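PDB 6W40: denovo NTF2, which has no known natural function but was designed from scratch as an NTF2-like fold, probably to offer a pocket of chosen shape enclosed by a curved sheet and helices. Local coordinates for residues I16-W24 with R66-D74; D80-W88 with E99-V108. All coordinates share one frame; numbering follows the deposited sequence.

The two contacts follow one another along the chain, interaction 1 closing before interaction 2 opens, and their centres lie about 11 Å apart. Interaction 1 sets the C-terminal part of helix 2-18 and the loop after it against strand 67-72; interaction 2 is the long antiparallel pairing of strands 81-90 and 100-108. Strands 67-72 and 81-90 are neighbours in the same curved sheet, joined by probable backbone hydrogen bonds from Arg71 to Arg87 and from His73 to Glu85. Trp88 of interaction 2 packs against Val67 and Ile70 of interaction 1. Helix and sheet are thus tied into one hydrophobic interior, the cone-like layout of the NTF2 fold.

Interaction 1 of 2, residues I16-W24 with R66-D74; sequences IKLFMTGDW and RVRNIRIHD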
# COMPACT_ATOMS: atom_id res chain seq x y z
N ILE A 16 -0.82 0.99 -5.37
CA ILE A 16 -1.47 1.97 -6.24
C ILE A 16 -2.66 2.60 -5.53
O ILE A 16 -2.84 3.82 -5.57
CB ILE A 16 -1.88 1.33 -7.58
CG1 ILE A 16 -0.65 1.02 -8.43
CG2 ILE A 16 -2.85 2.24 -8.33
CD1 ILE A 16 -0.92 1.03 -9.93
N LYS A 17 -3.47 1.79 -4.86
CA LYS A 17 -4.69 2.30 -4.24
C LYS A 17 -4.38 3.07 -2.96
O LYS A 17 -4.82 4.22 -2.81
CB LYS A 17 -5.65 1.15 -3.93
CG LYS A 17 -5.84 0.17 -5.06
CD LYS A 17 -6.40 0.85 -6.29
CE LYS A 17 -7.82 1.29 -6.07
NZ LYS A 17 -8.65 0.17 -5.55
N LEU A 18 -3.63 2.47 -2.04
CA LEU A 18 -3.52 2.97 -0.68
C LEU A 18 -2.14 3.54 -0.36
O LEU A 18 -1.86 3.84 0.81
CB LEU A 18 -3.86 1.86 0.31
CG LEU A 18 -5.21 1.16 0.05
CD1 LEU A 18 -5.03 -0.35 0.01
CD2 LEU A 18 -6.24 1.56 1.09
N PHE A 19 -1.27 3.71 -1.36
CA PHE A 19 0.05 4.29 -1.13
C PHE A 19 0.34 5.36 -2.17
O PHE A 19 0.25 6.56 -1.88
CB PHE A 19 1.13 3.20 -1.17
CG PHE A 19 2.54 3.72 -1.00
CD1 PHE A 19 3.61 3.00 -1.51
CD2 PHE A 19 2.79 4.90 -0.32
CE1 PHE A 19 4.90 3.46 -1.36
CE2 PHE A 19 4.09 5.36 -0.17
CZ PHE A 19 5.14 4.63 -0.69
N MET A 20 0.72 4.93 -3.38
CA MET A 20 1.02 5.84 -4.48
C MET A 20 -0.08 6.88 -4.63
O MET A 20 -1.06 6.65 -5.35
CB MET A 20 1.20 5.05 -5.78
CG MET A 20 1.54 5.89 -6.99
SD MET A 20 1.27 4.99 -8.53
CE MET A 20 1.97 3.40 -8.09
N THR A 21 0.11 8.03 -3.98
CA THR A 21 -0.92 9.04 -3.72
C THR A 21 -2.31 8.40 -3.63
O THR A 21 -2.48 7.37 -2.97
CB THR A 21 -0.89 10.16 -4.77
OG1 THR A 21 -2.03 11.01 -4.60
CG2 THR A 21 -0.85 9.61 -6.20
N GLY A 22 -3.30 9.00 -4.27
CA GLY A 22 -4.57 8.32 -4.44
C GLY A 22 -4.48 7.40 -5.63
O GLY A 22 -4.65 6.18 -5.50
N ASP A 23 -4.19 7.98 -6.79
CA ASP A 23 -4.11 7.25 -8.06
C ASP A 23 -5.34 6.39 -8.29
O ASP A 23 -5.28 5.35 -8.95
CB ASP A 23 -2.83 6.40 -8.13
CG ASP A 23 -2.35 6.20 -9.55
OD1 ASP A 23 -2.92 6.84 -10.46
OD2 ASP A 23 -1.41 5.41 -9.76
N TRP A 24 -6.48 6.81 -7.74
CA TRP A 24 -7.74 6.13 -7.99
C TRP A 24 -8.25 6.35 -9.41
O TRP A 24 -9.22 5.70 -9.81
CB TRP A 24 -8.78 6.58 -6.97
CG TRP A 24 -8.50 6.08 -5.59
CD1 TRP A 24 -7.63 6.62 -4.68
CD2 TRP A 24 -9.07 4.93 -4.95
NE1 TRP A 24 -7.63 5.88 -3.52
CE2 TRP A 24 -8.50 4.83 -3.67
CE3 TRP A 24 -10.00 3.97 -5.35
CZ2 TRP A 24 -8.84 3.82 -2.77
CZ3 TRP A 24 -10.34 2.96 -4.46
CH2 TRP A 24 -9.76 2.89 -3.19
N ARG A 66 -14.62 13.91 -1.29
CA ARG A 66 -13.38 14.58 -1.71
C ARG A 66 -12.16 13.76 -1.28
O ARG A 66 -11.21 14.28 -0.69
CB ARG A 66 -13.31 16.00 -1.17
CG ARG A 66 -14.55 16.83 -1.42
CD ARG A 66 -14.32 18.30 -1.08
NE ARG A 66 -15.55 19.08 -1.17
CZ ARG A 66 -15.60 20.41 -1.09
NH1 ARG A 66 -14.48 21.11 -0.92
NH2 ARG A 66 -16.76 21.04 -1.18
N VAL A 67 -12.20 12.47 -1.60
CA VAL A 67 -11.19 11.54 -1.11
C VAL A 67 -9.88 11.75 -1.86
O VAL A 67 -9.85 11.77 -3.10
CB VAL A 67 -11.68 10.09 -1.24
CG1 VAL A 67 -10.58 9.12 -0.84
CG2 VAL A 67 -12.92 9.88 -0.40
N ARG A 68 -8.79 11.91 -1.11
CA ARG A 68 -7.44 11.87 -1.66
C ARG A 68 -6.79 10.51 -1.47
O ARG A 68 -6.24 9.95 -2.42
CB ARG A 68 -6.58 12.96 -1.02
CG ARG A 68 -6.94 14.37 -1.45
CD ARG A 68 -6.02 15.39 -0.80
NE ARG A 68 -6.24 16.73 -1.32
CZ ARG A 68 -5.59 17.81 -0.89
NH1 ARG A 68 -4.67 17.70 0.06
NH2 ARG A 68 -5.85 19.00 -1.42
N ASN A 69 -6.84 9.96 -0.26
CA ASN A 69 -6.34 8.62 0.02
C ASN A 69 -7.11 8.08 1.22
O ASN A 69 -8.15 8.62 1.61
CB ASN A 69 -4.82 8.65 0.25
CG ASN A 69 -4.18 7.29 0.06
OD1 ASN A 69 -4.76 6.40 -0.56
ND2 ASN A 69 -2.97 7.13 0.58
N ILE A 70 -6.60 7.00 1.81
CA ILE A 70 -7.25 6.32 2.92
C ILE A 70 -6.23 6.18 4.05
O ILE A 70 -5.25 5.43 3.92
CB ILE A 70 -7.80 4.94 2.52
CG1 ILE A 70 -8.80 5.08 1.38
CG2 ILE A 70 -8.44 4.25 3.71
CD1 ILE A 70 -9.23 3.77 0.78
N ARG A 71 -6.45 6.91 5.14
CA ARG A 71 -5.63 6.76 6.34
C ARG A 71 -5.87 5.38 6.94
O ARG A 71 -6.91 5.14 7.56
CB ARG A 71 -5.94 7.86 7.34
CG ARG A 71 -5.18 7.74 8.65
CD ARG A 71 -3.68 7.84 8.44
NE ARG A 71 -3.29 9.15 7.93
CZ ARG A 71 -2.97 10.18 8.71
NH1 ARG A 71 -3.00 10.06 10.03
NH2 ARG A 71 -2.62 11.34 8.16
N ILE A 72 -4.91 4.48 6.76
CA ILE A 72 -5.12 3.07 7.06
C ILE A 72 -4.89 2.82 8.55
O ILE A 72 -3.90 3.27 9.13
CB ILE A 72 -4.18 2.20 6.21
CG1 ILE A 72 -4.55 2.32 4.73
CG2 ILE A 72 -4.23 0.75 6.67
CD1 ILE A 72 -3.61 1.60 3.81
N HIS A 73 -5.82 2.08 9.17
CA HIS A 73 -5.69 1.64 10.55
C HIS A 73 -5.22 0.20 10.66
O HIS A 73 -4.37 -0.11 11.51
CB HIS A 73 -7.02 1.80 11.29
CG HIS A 73 -7.52 3.21 11.34
ND1 HIS A 73 -8.77 3.54 11.81
CD2 HIS A 73 -6.94 4.38 10.98
CE1 HIS A 73 -8.94 4.84 11.74
NE2 HIS A 73 -7.84 5.38 11.24
N ASP A 74 -5.75 -0.70 9.84
CA ASP A 74 -5.32 -2.10 9.84
C ASP A 74 -5.60 -2.71 8.47
O ASP A 74 -6.53 -2.30 7.78
CB ASP A 74 -6.02 -2.90 10.94
CG ASP A 74 -5.39 -4.27 11.16
OD1 ASP A 74 -4.34 -4.55 10.54
OD2 ASP A 74 -5.95 -5.06 11.95
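Leu18, in the last turn of helix 2-18, packs on two isoleucines, Ile70 and Ile72, of strand 67-72. Its CD2 meets Ile70 CD1 at 3.7 Å, and its CB rests 3.5 Å from Ile72 CD1, the latter two side chains crossing at about a right angle. Both isoleucines carry CG1 beside the backbone N (chi1 -58° and -66°), which sends their CD1 methyls to the leucine. Ile70 CD1 also reaches Trp24 CZ2 at 3.6 Å, so this one methyl serves two apolar partners. Lys17 lays its aliphatic CE over one face of this indole, offset toward the rim. Beside the apolar group, Asn69 turns its amide to the loop, where ND2 gives a long, weak hydrogen bond to Leu18 O (3.5 Å, 161°). Were the amide cut back to an alanine here, Leu18 O would probably lose this donor and a gap would open beside the loop. Gly22 suits its place because its CA comes within 3.1 Å of Arg68 O, where a side chain would collide. Further out, Leu58 and Leu62 of helix 51-65 touch Trp24, and Met20 of the second subunit packs on Ile72. Arg68 and Asn69 both face Glu89 of strand 81-90, forming a classic beta bulge; the helix-on-curved-sheet packing is consistent with the NTF2-like fold.

Interaction 2 of 2, residues D80-W88 with E99-V108; sequences DKLVVEGRW and EDVELIVIVV
Leu82 and Val105 form a hydrogen-bonded pair near one end of an antiparallel ladder, whose strand axes approach to 4.5 Å with their N-to-C directions 166° apart. Leu82 N gives a nearly straight bond to Val105 O (2.6 Å), and Val105 N returns one to Leu82 O. Val84 with Leu103 and Gly86 with Val101 repeat the reciprocal pattern, while Val107 N to Asp80 O extends it at one end. At the other, Trp88 N reaches Glu99 O only weakly, at 3.3 Å. Between these pairs, CA-H...O contacts such as Ile104 CA to Leu82 O (3.1 Å) fill in the ladder.

Apolar contacts line the buried face, which carries Leu82, Val84, Val101, Leu103 and Val105. Leu82 CD2 lies alongside Val105 CG2 at 3.9 Å, and helix 2-18 covers the leucine through Ile14 and Leu18. Val101 places CG1 over the centre of the six-membered ring of Trp88, 4.1 Å from its centroid and 5° off the normal, a CH-pi contact. Its chi1 of 59° sets CG1 between the backbone N and carbonyl carbon, while CG2 meets Trp88 CZ2. A branched valine thus offers the flat indole two methyls, and Trp65 meets the same tryptophan.

The opposite face is more polar. Arg87, extended from CG to NE, brings NH1 to 2.5 Å from Asp100 OD1 in a salt bridge; the carboxylate oxygen lies at the guanidinium edge, but the hydrogen bond is bent and weak, with the guanidinium and carboxylate planes steeply turned against each other. Lys81 instead lays its CG along Ile104 CG2, the two side chains lying side by side and pointing the same way.

The chemistry therefore divides by face: close-fitting hydrocarbon turned to the interior, charge and mixed side chains turned outward, and a backbone ladder, weakening at Trp88, joining the hairpin's strands.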
# COMPACT_ATOMS: atom_id res chain seq x y z
N ASP A 80 -6.55 -14.04 -1.76
CA ASP A 80 -6.82 -13.13 -2.87
C ASP A 80 -7.69 -11.95 -2.44
O ASP A 80 -8.23 -11.24 -3.30
CB ASP A 80 -7.48 -13.88 -4.03
CG ASP A 80 -8.84 -14.45 -3.66
OD1 ASP A 80 -9.09 -14.66 -2.45
OD2 ASP A 80 -9.65 -14.70 -4.57
N LYS A 81 -7.82 -11.72 -1.14
CA LYS A 81 -8.71 -10.69 -0.61
C LYS A 81 -7.90 -9.69 0.21
O LYS A 81 -7.11 -10.08 1.07
CB LYS A 81 -9.81 -11.31 0.26
CG LYS A 81 -10.70 -10.30 0.95
CD LYS A 81 -11.65 -10.97 1.93
CE LYS A 81 -12.53 -12.01 1.24
NZ LYS A 81 -13.40 -12.74 2.20
N LEU A 82 -8.12 -8.41 -0.06
CA LEU A 82 -7.57 -7.33 0.75
C LEU A 82 -8.67 -6.79 1.65
O LEU A 82 -9.78 -6.50 1.19
CB LEU A 82 -7.03 -6.21 -0.13
CG LEU A 82 -6.80 -4.88 0.60
CD1 LEU A 82 -5.54 -4.94 1.44
CD2 LEU A 82 -6.78 -3.70 -0.36
N VAL A 83 -8.37 -6.66 2.94
CA VAL A 83 -9.30 -6.10 3.91
C VAL A 83 -8.63 -4.91 4.58
O VAL A 83 -7.57 -5.06 5.20
CB VAL A 83 -9.74 -7.14 4.96
CG1 VAL A 83 -10.72 -6.52 5.93
CG2 VAL A 83 -10.35 -8.35 4.28
N VAL A 84 -9.24 -3.73 4.44
CA VAL A 84 -8.69 -2.49 4.97
C VAL A 84 -9.73 -1.86 5.88
O VAL A 84 -10.90 -1.74 5.52
CB VAL A 84 -8.31 -1.51 3.84
CG1 VAL A 84 -7.85 -0.18 4.42
CG2 VAL A 84 -7.23 -2.11 2.96
N GLU A 85 -9.29 -1.45 7.07
CA GLU A 85 -10.07 -0.60 7.96
C GLU A 85 -9.30 0.70 8.14
O GLU A 85 -8.12 0.69 8.51
CB GLU A 85 -10.30 -1.27 9.32
CG GLU A 85 -10.80 -2.70 9.24
CD GLU A 85 -11.09 -3.29 10.60
OE1 GLU A 85 -12.24 -3.14 11.08
OE2 GLU A 85 -10.18 -3.88 11.20
N GLY A 86 -9.96 1.82 7.87
CA GLY A 86 -9.29 3.11 7.92
C GLY A 86 -10.23 4.29 8.04
O GLY A 86 -11.35 4.17 8.54
N ARG A 87 -9.75 5.44 7.57
CA ARG A 87 -10.46 6.71 7.71
C ARG A 87 -10.12 7.57 6.49
O ARG A 87 -8.98 7.55 6.02
CB ARG A 87 -10.06 7.41 9.01
CG ARG A 87 -11.00 8.50 9.49
CD ARG A 87 -10.71 8.82 10.96
NE ARG A 87 -11.38 10.04 11.42
CZ ARG A 87 -12.56 10.06 12.04
NH1 ARG A 87 -13.22 8.93 12.27
NH2 ARG A 87 -13.08 11.22 12.42
N TRP A 88 -11.10 8.31 5.99
CA TRP A 88 -10.90 9.07 4.76
C TRP A 88 -9.82 10.13 4.94
O TRP A 88 -9.73 10.78 5.99
CB TRP A 88 -12.20 9.74 4.31
CG TRP A 88 -13.24 8.83 3.72
CD1 TRP A 88 -14.56 8.77 4.04
CD2 TRP A 88 -13.04 7.85 2.68
NE1 TRP A 88 -15.20 7.82 3.28
CE2 TRP A 88 -14.29 7.24 2.44
CE3 TRP A 88 -11.93 7.42 1.94
CZ2 TRP A 88 -14.46 6.23 1.49
CZ3 TRP A 88 -12.10 6.42 1.00
CH2 TRP A 88 -13.36 5.84 0.79
N GLU A 99 -14.92 10.12 7.56
CA GLU A 99 -15.71 9.03 8.12
C GLU A 99 -14.95 7.71 8.05
O GLU A 99 -14.11 7.50 7.17
CB GLU A 99 -17.05 8.91 7.39
CG GLU A 99 -17.99 10.08 7.63
CD GLU A 99 -19.16 10.09 6.68
OE1 GLU A 99 -19.16 9.29 5.72
OE2 GLU A 99 -20.10 10.90 6.89
N ASP A 100 -15.24 6.83 9.00
CA ASP A 100 -14.62 5.51 9.02
C ASP A 100 -15.11 4.68 7.84
O ASP A 100 -16.29 4.72 7.48
CB ASP A 100 -14.92 4.80 10.33
CG ASP A 100 -14.30 5.50 11.53
OD1 ASP A 100 -13.78 6.62 11.37
OD2 ASP A 100 -14.33 4.92 12.64
N VAL A 101 -14.20 3.91 7.25
CA VAL A 101 -14.50 3.14 6.04
C VAL A 101 -13.79 1.80 6.12
O VAL A 101 -12.66 1.70 6.61
CB VAL A 101 -14.08 3.92 4.78
CG1 VAL A 101 -12.59 4.24 4.81
CG2 VAL A 101 -14.44 3.15 3.52
N GLU A 102 -14.48 0.75 5.66
CA GLU A 102 -13.89 -0.56 5.49
C GLU A 102 -13.94 -0.91 4.01
O GLU A 102 -14.97 -0.73 3.36
CB GLU A 102 -14.63 -1.63 6.30
CG GLU A 102 -14.07 -3.03 6.13
CD GLU A 102 -14.82 -4.07 6.95
OE1 GLU A 102 -15.63 -3.67 7.82
OE2 GLU A 102 -14.60 -5.27 6.72
N LEU A 103 -12.82 -1.39 3.47
CA LEU A 103 -12.72 -1.71 2.05
C LEU A 103 -12.27 -3.15 1.88
O LEU A 103 -11.32 -3.58 2.54
CB LEU A 103 -11.77 -0.76 1.33
CG LEU A 103 -12.12 0.72 1.43
CD1 LEU A 103 -11.34 1.39 2.55
CD2 LEU A 103 -11.89 1.42 0.10
N ILE A 104 -12.94 -3.88 1.00
CA ILE A 104 -12.61 -5.26 0.69
C ILE A 104 -12.38 -5.36 -0.81
O ILE A 104 -13.29 -5.07 -1.60
CB ILE A 104 -13.71 -6.23 1.15
CG1 ILE A 104 -13.85 -6.17 2.67
CG2 ILE A 104 -13.40 -7.65 0.69
CD1 ILE A 104 -15.12 -6.79 3.18
N VAL A 105 -11.17 -5.76 -1.19
CA VAL A 105 -10.77 -5.83 -2.59
C VAL A 105 -10.39 -7.27 -2.90
O VAL A 105 -9.51 -7.84 -2.24
CB VAL A 105 -9.60 -4.89 -2.90
CG1 VAL A 105 -9.14 -5.06 -4.35
CG2 VAL A 105 -10.00 -3.45 -2.63
N ILE A 106 -11.04 -7.85 -3.90
CA ILE A 106 -10.78 -9.22 -4.34
C ILE A 106 -10.02 -9.15 -5.66
O ILE A 106 -10.50 -8.52 -6.62
CB ILE A 106 -12.07 -10.03 -4.48
CG1 ILE A 106 -12.82 -10.09 -3.15
CG2 ILE A 106 -11.77 -11.43 -4.99
CD1 ILE A 106 -14.10 -10.88 -3.20
N VAL A 107 -8.86 -9.78 -5.71
CA VAL A 107 -7.99 -9.76 -6.88
C VAL A 107 -8.02 -11.13 -7.52
O VAL A 107 -7.72 -12.14 -6.87
CB VAL A 107 -6.56 -9.35 -6.52
CG1 VAL A 107 -5.66 -9.40 -7.74
CG2 VAL A 107 -6.55 -7.95 -5.91
N VAL A 108 -8.40 -11.18 -8.80
CA VAL A 108 -8.47 -12.42 -9.57
C VAL A 108 -7.69 -12.22 -10.86
O VAL A 108 -8.02 -11.32 -11.65
CB VAL A 108 -9.92 -12.83 -9.87
CG1 VAL A 108 -9.94 -14.06 -10.78
CG2 VAL A 108 -10.68 -13.11 -8.59